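Side-chain contacts in pngf-ii (Elizabethkingia meningoseptica, PDB 4R4X), which removes N-linked glycans from glycoproteins as a peptide:N-glycosidase, probably by cutting the bond between asparagine and the first sugar, as in PNGase F: residues 37-42 / 46-51; 255-260 / 340-345; 456-461 / 490-495. One frame throughout, in Å; residues are numbered along the deposited sequence.

Contact 1. Residues 37-42 / 46-51; sequences EKIKNK and FPFEVN
The CA atoms of I39 and F48 are 7.9 Å apart where helix 37-40 lies against the start of strand 48-54. I39 is the helix side chain that makes the contact. With CG1 beside the backbone N and CD1 fully stretched beyond it (chi2 173°), I39 reaches across to the strand and brings CD1 to 3.4 Å from E49 O and 3.6 Å from F48 CD1. The branch methyl takes a different route: I39 CG2 comes 3.8 Å from F48 CE1 and 3.9 Å from V50 CG2, so the isoleucine fits between two alternate side chains on one side of the strand. The single-turn helix is part of the connection between antiparallel neighbours 31-36 and 48-54 in the N-terminal domain, folded back onto the second of them. It ends in a Schellman motif with K42 at positive phi; K42 N bonds back to I39 O at 3.1 Å, and N41 N keeps the helical bond to E37 O. At E49 the CB leaves the backbone on the side away from the helix, and OE1 is hydrogen-bonded to Y176 and Q62. F48 also stacks on F65 of the adjacent strand 59-65. V50 is buried against L33 and F35 of strand 31-36, and its side chain lies about 7 Å from the zinc ion bound by E52 and D159.

Contact 2. Residues 255-260 / 340-345; sequences PQERAI and SGKEIL
E257 folds back at its second torsion (chi2 72°), and K342 turns at its last one (chi4 91°); the two bends bring the charged ends together, the side chains crossing at about a right angle. The result is a loose pairing. E257 OE1 stands 3.8 Å from K342 NZ, a long salt bridge, and lies slightly closer to the carbon before it, K342 CE, at 3.5 Å. The ammonium has a second partner, a weak hydrogen bond to Q338 O in helix 336-339, and the E257 side chain touches Q338 as well, so the pair gathers at the end of that helix.

Q256 does something else. Its chain runs out straight beyond CG (chi2 -172°) and carries the amide to L345, which it meets nearly at right angles. L345 CD1 lies over the face of the Q256 amide, 3.2 Å from Q256 NE2, a tight approach, and 3.4 Å from Q256 CD. The same nitrogen donates a hydrogen bond to a water 3.1 Å from Q256 NE2, and that water donates in turn to E343 O, bridging the side chain of one segment to the backbone of the other. Y263 of helix 262-268 touches both Q256 and L345.

Behind these side chains the strands are direct neighbours: 248-253 and 343-350 run antiparallel, and L345 bonds through its backbone to I254. The contact therefore ties the loop leaving one strand to the beginning of the strand beside it, at the ends of two inner strands of a large antiparallel sheet consistent with the jelly-roll sandwich of PNGase F.

Contact 3. Residues 456-461 / 490-495; sequences PWRTDC and PGTITN
The guanidinium of R458 is met at its edge by every partner in the two segments: T492 OG1 and I493 O across the contact, and the carboxylate of D460 from its own loop. D460 is gripped side-on. R458 NE bonds to D460 OD1 at 2.9 Å, only 7° out of the guanidinium plane and on the syn lone pair, while R458 NH2 takes D460 OD2 at 3.2 Å. This salt bridge probably fixes how the group is turned. Bends at chi2 (-89°) and chi3 then leave the outer nitrogens facing the other segment, where R458 NH2 donates to T492 OG1 at 3.0 Å and R458 NH1 to I493 O at 3.2 Å. Both acceptors are tilted from the plane, and neither bond is straight. T492 OG1 is further bonded to C489 O, and D460 OD2 to Y464 OH.

The C461-C489 disulfide links the same two regions covalently. G491 and T492 form a G1 beta bulge facing F303, and from there the chain enters strand 493-504, which lies between the antiparallel strands 297-303 and 416-428.

In the fold
Contacts 2 and 3 reach the same nine-stranded antiparallel sheet, which joins the two PNGase F-like family regions: contact 2 through strand 343-350, contact 3 through strand 493-504. Even so, their centres are 30 Å apart and their nearest atoms about 17 Å. Contact 1 belongs to the separate N-terminal domain; its centre is 41 Å from that of contact 2 and 47 Å from that of contact 3, with which it lies on opposite sides of the chain's centre. The three follow one another in sequence without overlapping. The E52-D159 zinc ion is a neighbour of contact 1, whereas contact 3 includes one half of a disulfide.

Contact 1. Residues 37-42 / 46-51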
loop_
_atom_site.group_PDB
_atom_site.type_symbol
_atom_site.label_atom_id
_atom_site.label_comp_id
_atom_site.label_asym_id
_atom_site.label_seq_id
_atom_site.Cartn_x
_atom_site.Cartn_y
_atom_site.Cartn_z
ATOM N N GLU A 37 -25.550 -7.322 20.106
ATOM C CA GLU A 37 -26.136 -8.658 19.844
ATOM C C GLU A 37 -25.189 -9.624 19.137
ATOM O O GLU A 37 -24.982 -10.768 19.587
ATOM C CB GLU A 37 -27.453 -8.520 19.049
ATOM C CG GLU A 37 -28.655 -8.446 19.978
ATOM C CD GLU A 37 -29.974 -8.124 19.286
ATOM O OE1 GLU A 37 -30.000 -7.983 18.037
ATOM O OE2 GLU A 37 -30.980 -8.008 20.024
ATOM N N LYS A 38 -24.595 -9.161 18.047
ATOM C CA LYS A 38 -23.711 -10.015 17.261
ATOM C C LYS A 38 -22.494 -10.460 18.046
ATOM O O LYS A 38 -22.068 -11.592 17.928
ATOM C CB LYS A 38 -23.279 -9.321 15.987
ATOM C CG LYS A 38 -24.310 -9.369 14.877
ATOM C CD LYS A 38 -23.916 -8.393 13.777
ATOM C CE LYS A 38 -24.315 -8.862 12.388
ATOM N NZ LYS A 38 -23.265 -8.460 11.411
ATOM N N ILE A 39 -21.944 -9.573 18.870
ATOM C CA ILE A 39 -20.852 -9.956 19.739
ATOM C C ILE A 39 -21.326 -10.937 20.822
ATOM O O ILE A 39 -20.654 -11.927 21.112
ATOM C CB ILE A 39 -20.209 -8.734 20.404
ATOM C CG1 ILE A 39 -19.552 -7.844 19.346
ATOM C CG2 ILE A 39 -19.206 -9.182 21.461
ATOM C CD1 ILE A 39 -19.031 -6.503 19.863
ATOM N N LYS A 40 -22.450 -10.642 21.455
ATOM C CA LYS A 40 -22.979 -11.534 22.484
ATOM C C LYS A 40 -23.171 -12.946 21.899
ATOM O O LYS A 40 -22.791 -13.948 22.511
ATOM C CB LYS A 40 -24.318 -11.016 23.001
ATOM C CG LYS A 40 -24.856 -11.762 24.212
ATOM C CD LYS A 40 -26.149 -11.136 24.724
ATOM C CE LYS A 40 -26.898 -12.095 25.654
ATOM N NZ LYS A 40 -28.301 -11.661 25.866
ATOM N N ASN A 41 -23.743 -12.991 20.707
ATOM C CA ASN A 41 -24.043 -14.251 20.025
ATOM C C ASN A 41 -22.854 -14.917 19.324
ATOM O O ASN A 41 -23.022 -15.974 18.721
ATOM C CB ASN A 41 -25.174 -14.017 19.031
ATOM C CG ASN A 41 -26.473 -13.615 19.714
ATOM O OD1 ASN A 41 -26.712 -13.949 20.866
ATOM N ND2 ASN A 41 -27.312 -12.906 18.996
ATOM N N LYS A 42 -21.669 -14.300 19.406
ATOM C CA LYS A 42 -20.452 -14.792 18.747
ATOM C C LYS A 42 -20.588 -14.886 17.223
ATOM O O LYS A 42 -20.073 -15.820 16.602
ATOM C CB LYS A 42 -20.006 -16.114 19.368
ATOM C CG LYS A 42 -19.683 -15.941 20.847
ATOM C CD LYS A 42 -20.114 -17.121 21.694
ATOM C CE LYS A 42 -20.098 -16.755 23.172
ATOM N NZ LYS A 42 -18.811 -16.129 23.594
ATOM N N PHE A 46 -14.299 -9.984 12.900
ATOM C CA PHE A 46 -13.119 -9.277 13.418
ATOM C C PHE A 46 -12.728 -8.123 12.481
ATOM O O PHE A 46 -12.916 -8.227 11.285
ATOM C CB PHE A 46 -11.935 -10.213 13.543
ATOM C CG PHE A 46 -12.193 -11.402 14.410
ATOM C CD1 PHE A 46 -12.334 -11.262 15.781
ATOM C CD2 PHE A 46 -12.273 -12.678 13.853
ATOM C CE1 PHE A 46 -12.557 -12.367 16.585
ATOM C CE2 PHE A 46 -12.493 -13.784 14.656
ATOM C CZ PHE A 46 -12.637 -13.629 16.018
ATOM N N PRO A 47 -12.211 -7.010 13.023
ATOM C CA PRO A 47 -12.044 -6.710 14.441
ATOM C C PRO A 47 -13.337 -6.180 15.027
ATOM O O PRO A 47 -14.090 -5.519 14.335
ATOM C CB PRO A 47 -10.986 -5.613 14.432
ATOM C CG PRO A 47 -11.254 -4.861 13.173
ATOM C CD PRO A 47 -11.781 -5.886 12.175
ATOM N N PHE A 48 -13.606 -6.488 16.295
ATOM C CA PHE A 48 -14.717 -5.888 17.000
ATOM C C PHE A 48 -14.278 -5.479 18.405
ATOM O O PHE A 48 -13.254 -5.950 18.891
ATOM C CB PHE A 48 -15.962 -6.793 17.008
ATOM C CG PHE A 48 -15.802 -8.089 17.755
ATOM C CD1 PHE A 48 -15.943 -8.143 19.117
ATOM C CD2 PHE A 48 -15.577 -9.273 17.066
ATOM C CE1 PHE A 48 -15.822 -9.343 19.801
ATOM C CE2 PHE A 48 -15.440 -10.473 17.741
ATOM C CZ PHE A 48 -15.591 -10.509 19.114
ATOM N N GLU A 49 -15.033 -4.574 19.012
ATOM C CA GLU A 49 -14.678 -4.032 20.323
ATOM C C GLU A 49 -15.767 -4.157 21.359
ATOM O O GLU A 49 -16.968 -4.121 21.059
ATOM C CB GLU A 49 -14.297 -2.570 20.217
ATOM C CG GLU A 49 -12.986 -2.314 19.497
ATOM C CD GLU A 49 -12.744 -0.832 19.373
ATOM O OE1 GLU A 49 -12.160 -0.249 20.325
ATOM O OE2 GLU A 49 -13.168 -0.269 18.339
ATOM N N VAL A 50 -15.314 -4.263 22.595
ATOM C CA VAL A 50 -16.174 -4.249 23.763
ATOM C C VAL A 50 -15.596 -3.252 24.770
ATOM O O VAL A 50 -14.383 -3.040 24.816
ATOM C CB VAL A 50 -16.201 -5.701 24.332
ATOM C CG1 VAL A 50 -16.381 -5.744 25.823
ATOM C CG2 VAL A 50 -17.241 -6.534 23.600
ATOM N N ASN A 51 -16.457 -2.655 25.591
ATOM C CA ASN A 51 -16.000 -1.770 26.650
ATOM C C ASN A 51 -16.435 -2.316 28.031
ATOM O O ASN A 51 -17.493 -2.907 28.164
ATOM C CB ASN A 51 -16.570 -0.386 26.345
ATOM C CG ASN A 51 -16.171 0.654 27.356
ATOM O OD1 ASN A 51 -15.176 1.363 27.173
ATOM N ND2 ASN A 51 -16.953 0.780 28.412
#

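Contact 2. Residues 255-260 / 340-345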
loop_
_atom_site.group_PDB
_atom_site.type_symbol
_atom_site.label_atom_id
_atom_site.label_comp_id
_atom_site.label_asym_id
_atom_site.label_seq_id
_atom_site.Cartn_x
_atom_site.Cartn_y
_atom_site.Cartn_z
ATOM N N PRO A 255 9.682 -13.416 -12.879
ATOM C CA PRO A 255 8.868 -14.561 -13.365
ATOM C C PRO A 255 9.730 -15.762 -13.766
ATOM O O PRO A 255 10.673 -15.622 -14.547
ATOM C CB PRO A 255 8.135 -14.000 -14.586
ATOM C CG PRO A 255 8.333 -12.518 -14.521
ATOM C CD PRO A 255 9.625 -12.282 -13.809
ATOM N N GLN A 256 9.387 -16.926 -13.234
ATOM C CA GLN A 256 10.184 -18.139 -13.413
ATOM C C GLN A 256 9.414 -19.231 -14.161
ATOM O O GLN A 256 9.779 -20.419 -14.083
ATOM C CB GLN A 256 10.649 -18.643 -12.052
ATOM C CG GLN A 256 11.725 -17.760 -11.430
ATOM C CD GLN A 256 12.309 -18.380 -10.173
ATOM O OE1 GLN A 256 13.415 -18.927 -10.186
ATOM N NE2 GLN A 256 11.555 -18.334 -9.098
ATOM N N GLU A 257 8.381 -18.827 -14.900
ATOM C CA GLU A 257 7.538 -19.760 -15.664
ATOM C C GLU A 257 8.241 -20.418 -16.858
ATOM O O GLU A 257 7.784 -21.439 -17.337
ATOM C CB GLU A 257 6.267 -19.080 -16.173
ATOM C CG GLU A 257 5.217 -18.780 -15.110
ATOM C CD GLU A 257 5.601 -17.633 -14.165
ATOM O OE1 GLU A 257 5.193 -17.667 -12.980
ATOM O OE2 GLU A 257 6.338 -16.716 -14.587
ATOM N N ARG A 258 9.320 -19.839 -17.366
ATOM C CA ARG A 258 10.052 -20.450 -18.474
ATOM C C ARG A 258 11.391 -20.972 -17.999
ATOM O O ARG A 258 11.767 -20.756 -16.837
ATOM C CB ARG A 258 10.159 -19.457 -19.629
ATOM C CG ARG A 258 8.775 -19.154 -20.178
ATOM C CD ARG A 258 8.763 -18.346 -21.451
ATOM N NE ARG A 258 7.380 -18.017 -21.809
ATOM C CZ ARG A 258 6.979 -17.558 -22.993
ATOM N NH1 ARG A 258 7.837 -17.307 -23.964
ATOM N NH2 ARG A 258 5.695 -17.332 -23.202
ATOM N N ALA A 259 12.106 -21.675 -18.880
ATOM C CA ALA A 259 13.347 -22.370 -18.496
ATOM C C ALA A 259 14.427 -21.449 -17.915
ATOM O O ALA A 259 15.085 -21.823 -16.965
ATOM C CB ALA A 259 13.926 -23.128 -19.694
ATOM N N ILE A 260 14.601 -20.274 -18.516
ATOM C CA ILE A 260 15.534 -19.247 -18.075
ATOM C C ILE A 260 14.752 -18.057 -17.466
ATOM O O ILE A 260 13.674 -17.742 -17.923
ATOM C CB ILE A 260 16.365 -18.696 -19.253
ATOM C CG1 ILE A 260 16.975 -19.819 -20.091
ATOM C CG2 ILE A 260 17.493 -17.792 -18.753
ATOM C CD1 ILE A 260 17.570 -19.331 -21.404
ATOM N N SER A 340 -0.458 -14.113 -7.052
ATOM C CA SER A 340 -1.359 -14.882 -6.196
ATOM C C SER A 340 -0.839 -16.301 -5.955
ATOM O O SER A 340 -0.488 -17.016 -6.904
ATOM C CB SER A 340 -2.762 -14.952 -6.821
ATOM O OG SER A 340 -3.674 -15.534 -5.917
ATOM N N GLY A 341 -0.760 -16.676 -4.682
ATOM C CA GLY A 341 -0.504 -18.057 -4.278
ATOM C C GLY A 341 0.858 -18.607 -4.681
ATOM O O GLY A 341 0.998 -19.809 -4.856
ATOM N N LYS A 342 1.842 -17.736 -4.865
ATOM C CA LYS A 342 3.161 -18.143 -5.315
ATOM C C LYS A 342 4.199 -17.793 -4.286
ATOM O O LYS A 342 4.068 -16.804 -3.554
ATOM C CB LYS A 342 3.565 -17.408 -6.582
ATOM C CG LYS A 342 2.773 -17.764 -7.817
ATOM C CD LYS A 342 3.581 -17.430 -9.048
ATOM C CE LYS A 342 2.978 -18.072 -10.281
ATOM N NZ LYS A 342 2.017 -17.157 -10.925
ATOM N N GLU A 343 5.260 -18.585 -4.275
ATOM C CA GLU A 343 6.487 -18.170 -3.624
ATOM C C GLU A 343 7.262 -17.389 -4.689
ATOM O O GLU A 343 7.684 -17.946 -5.717
ATOM C CB GLU A 343 7.279 -19.375 -3.097
ATOM C CG GLU A 343 8.543 -18.963 -2.354
ATOM C CD GLU A 343 9.201 -20.128 -1.615
ATOM O OE1 GLU A 343 9.188 -21.266 -2.140
ATOM O OE2 GLU A 343 9.730 -19.887 -0.514
ATOM N N ILE A 344 7.413 -16.093 -4.476
ATOM C CA ILE A 344 8.000 -15.215 -5.503
ATOM C C ILE A 344 9.389 -14.788 -5.105
ATOM O O ILE A 344 9.686 -14.690 -3.905
ATOM C CB ILE A 344 7.134 -13.964 -5.726
ATOM C CG1 ILE A 344 7.145 -13.042 -4.494
ATOM C CG2 ILE A 344 5.728 -14.382 -6.093
ATOM C CD1 ILE A 344 6.315 -11.771 -4.623
ATOM N N LEU A 345 10.241 -14.574 -6.101
ATOM C CA LEU A 345 11.490 -13.870 -5.908
ATOM C C LEU A 345 11.211 -12.374 -6.102
ATOM O O LEU A 345 10.856 -11.948 -7.215
ATOM C CB LEU A 345 12.540 -14.324 -6.926
ATOM C CG LEU A 345 13.020 -15.769 -6.781
ATOM C CD1 LEU A 345 13.740 -16.223 -8.044
ATOM C CD2 LEU A 345 13.949 -15.893 -5.580
HETATM O O HOH W 1 8.575 -17.620 -8.784
#

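Contact 3. Residues 456-461 / 490-495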
loop_
_atom_site.group_PDB
_atom_site.type_symbol
_atom_site.label_atom_id
_atom_site.label_comp_id
_atom_site.label_asym_id
_atom_site.label_seq_id
_atom_site.Cartn_x
_atom_site.Cartn_y
_atom_site.Cartn_z
ATOM N N PRO A 456 6.652 11.208 -23.140
ATOM C CA PRO A 456 6.652 11.121 -21.682
ATOM C C PRO A 456 7.407 12.322 -21.104
ATOM O O PRO A 456 8.539 12.599 -21.513
ATOM C CB PRO A 456 7.394 9.818 -21.399
ATOM C CG PRO A 456 7.623 9.134 -22.706
ATOM C CD PRO A 456 7.557 10.210 -23.741
ATOM N N TRP A 457 6.771 13.049 -20.199
ATOM C CA TRP A 457 7.313 14.335 -19.754
ATOM C C TRP A 457 6.705 14.718 -18.409
ATOM O O TRP A 457 5.507 14.597 -18.243
ATOM C CB TRP A 457 7.022 15.431 -20.798
ATOM C CG TRP A 457 7.884 16.662 -20.627
ATOM C CD1 TRP A 457 7.463 17.928 -20.317
ATOM C CD2 TRP A 457 9.303 16.727 -20.730
ATOM N NE1 TRP A 457 8.536 18.787 -20.246
ATOM C CE2 TRP A 457 9.681 18.075 -20.499
ATOM C CE3 TRP A 457 10.295 15.797 -21.047
ATOM C CZ2 TRP A 457 11.012 18.491 -20.522
ATOM C CZ3 TRP A 457 11.632 16.218 -21.057
ATOM C CH2 TRP A 457 11.967 17.552 -20.802
ATOM N N ARG A 458 7.549 15.144 -17.465
ATOM C CA ARG A 458 7.110 15.590 -16.125
ATOM C C ARG A 458 7.576 17.032 -15.913
ATOM O O ARG A 458 8.740 17.319 -16.088
ATOM C CB ARG A 458 7.749 14.743 -15.019
ATOM C CG ARG A 458 7.325 13.271 -14.960
ATOM C CD ARG A 458 6.121 12.985 -14.108
ATOM N NE ARG A 458 6.277 13.362 -12.696
ATOM C CZ ARG A 458 6.672 12.562 -11.710
ATOM N NH1 ARG A 458 6.996 11.303 -11.921
ATOM N NH2 ARG A 458 6.764 13.059 -10.491
ATOM N N THR A 459 6.659 17.907 -15.521
ATOM C CA THR A 459 6.907 19.323 -15.291
ATOM C C THR A 459 6.622 19.766 -13.838
ATOM O O THR A 459 6.576 20.975 -13.539
ATOM C CB THR A 459 6.041 20.160 -16.270
ATOM O OG1 THR A 459 4.672 19.743 -16.203
ATOM C CG2 THR A 459 6.532 19.975 -17.680
ATOM N N ASP A 460 6.523 18.792 -12.932
ATOM C CA ASP A 460 6.165 19.029 -11.513
ATOM C C ASP A 460 7.335 18.835 -10.552
ATOM O O ASP A 460 7.128 18.776 -9.324
ATOM C CB ASP A 460 5.034 18.078 -11.079
ATOM C CG ASP A 460 5.394 16.583 -11.245
ATOM O OD1 ASP A 460 5.935 16.211 -12.299
ATOM O OD2 ASP A 460 5.117 15.784 -10.324
ATOM N N CYS A 461 8.551 18.678 -11.085
ATOM C CA CYS A 461 9.685 18.215 -10.260
ATOM C C CYS A 461 10.045 19.192 -9.139
ATOM O O CYS A 461 10.506 18.765 -8.083
ATOM C CB CYS A 461 10.903 17.841 -11.119
ATOM S SG CYS A 461 10.575 16.552 -12.383
ATOM N N PRO A 490 13.361 13.250 -9.369
ATOM C CA PRO A 490 14.021 12.675 -8.187
ATOM C C PRO A 490 13.135 12.731 -6.927
ATOM O O PRO A 490 12.655 13.807 -6.545
ATOM C CB PRO A 490 15.262 13.544 -8.034
ATOM C CG PRO A 490 15.557 14.038 -9.408
ATOM C CD PRO A 490 14.212 14.235 -10.055
ATOM N N GLY A 491 12.943 11.584 -6.289
ATOM C CA GLY A 491 12.140 11.470 -5.071
ATOM C C GLY A 491 10.742 10.911 -5.312
ATOM O O GLY A 491 9.923 10.874 -4.401
ATOM N N THR A 492 10.457 10.477 -6.540
ATOM C CA THR A 492 9.108 10.040 -6.889
ATOM C C THR A 492 9.084 8.759 -7.732
ATOM O O THR A 492 10.068 8.369 -8.396
ATOM C CB THR A 492 8.262 11.133 -7.632
ATOM O OG1 THR A 492 8.800 11.392 -8.949
ATOM C CG2 THR A 492 8.178 12.443 -6.826
ATOM N N ILE A 493 7.915 8.133 -7.731
ATOM C CA ILE A 493 7.581 7.030 -8.661
ATOM C C ILE A 493 7.295 7.538 -10.077
ATOM O O ILE A 493 6.703 8.591 -10.251
ATOM C CB ILE A 493 6.291 6.353 -8.203
ATOM C CG1 ILE A 493 6.544 5.625 -6.896
ATOM C CG2 ILE A 493 5.717 5.389 -9.269
ATOM C CD1 ILE A 493 5.298 5.187 -6.186
ATOM N N THR A 494 7.676 6.757 -11.083
ATOM C CA THR A 494 7.205 6.982 -12.444
ATOM C C THR A 494 6.006 6.063 -12.694
ATOM O O THR A 494 6.138 4.835 -12.659
ATOM C CB THR A 494 8.330 6.730 -13.465
ATOM O OG1 THR A 494 9.302 7.779 -13.343
ATOM C CG2 THR A 494 7.784 6.686 -14.886
ATOM N N ASN A 495 4.848 6.665 -12.918
ATOM C CA ASN A 495 3.597 5.920 -13.170
ATOM C C ASN A 495 3.651 5.048 -14.414
ATOM O O ASN A 495 4.118 5.520 -15.430
ATOM C CB ASN A 495 2.458 6.917 -13.395
ATOM C CG ASN A 495 1.770 7.318 -12.103
ATOM O OD1 ASN A 495 2.159 8.260 -11.425
ATOM N ND2 ASN A 495 0.741 6.609 -11.766
HETATM O O HOH W 2 5.190 9.544 -13.810
#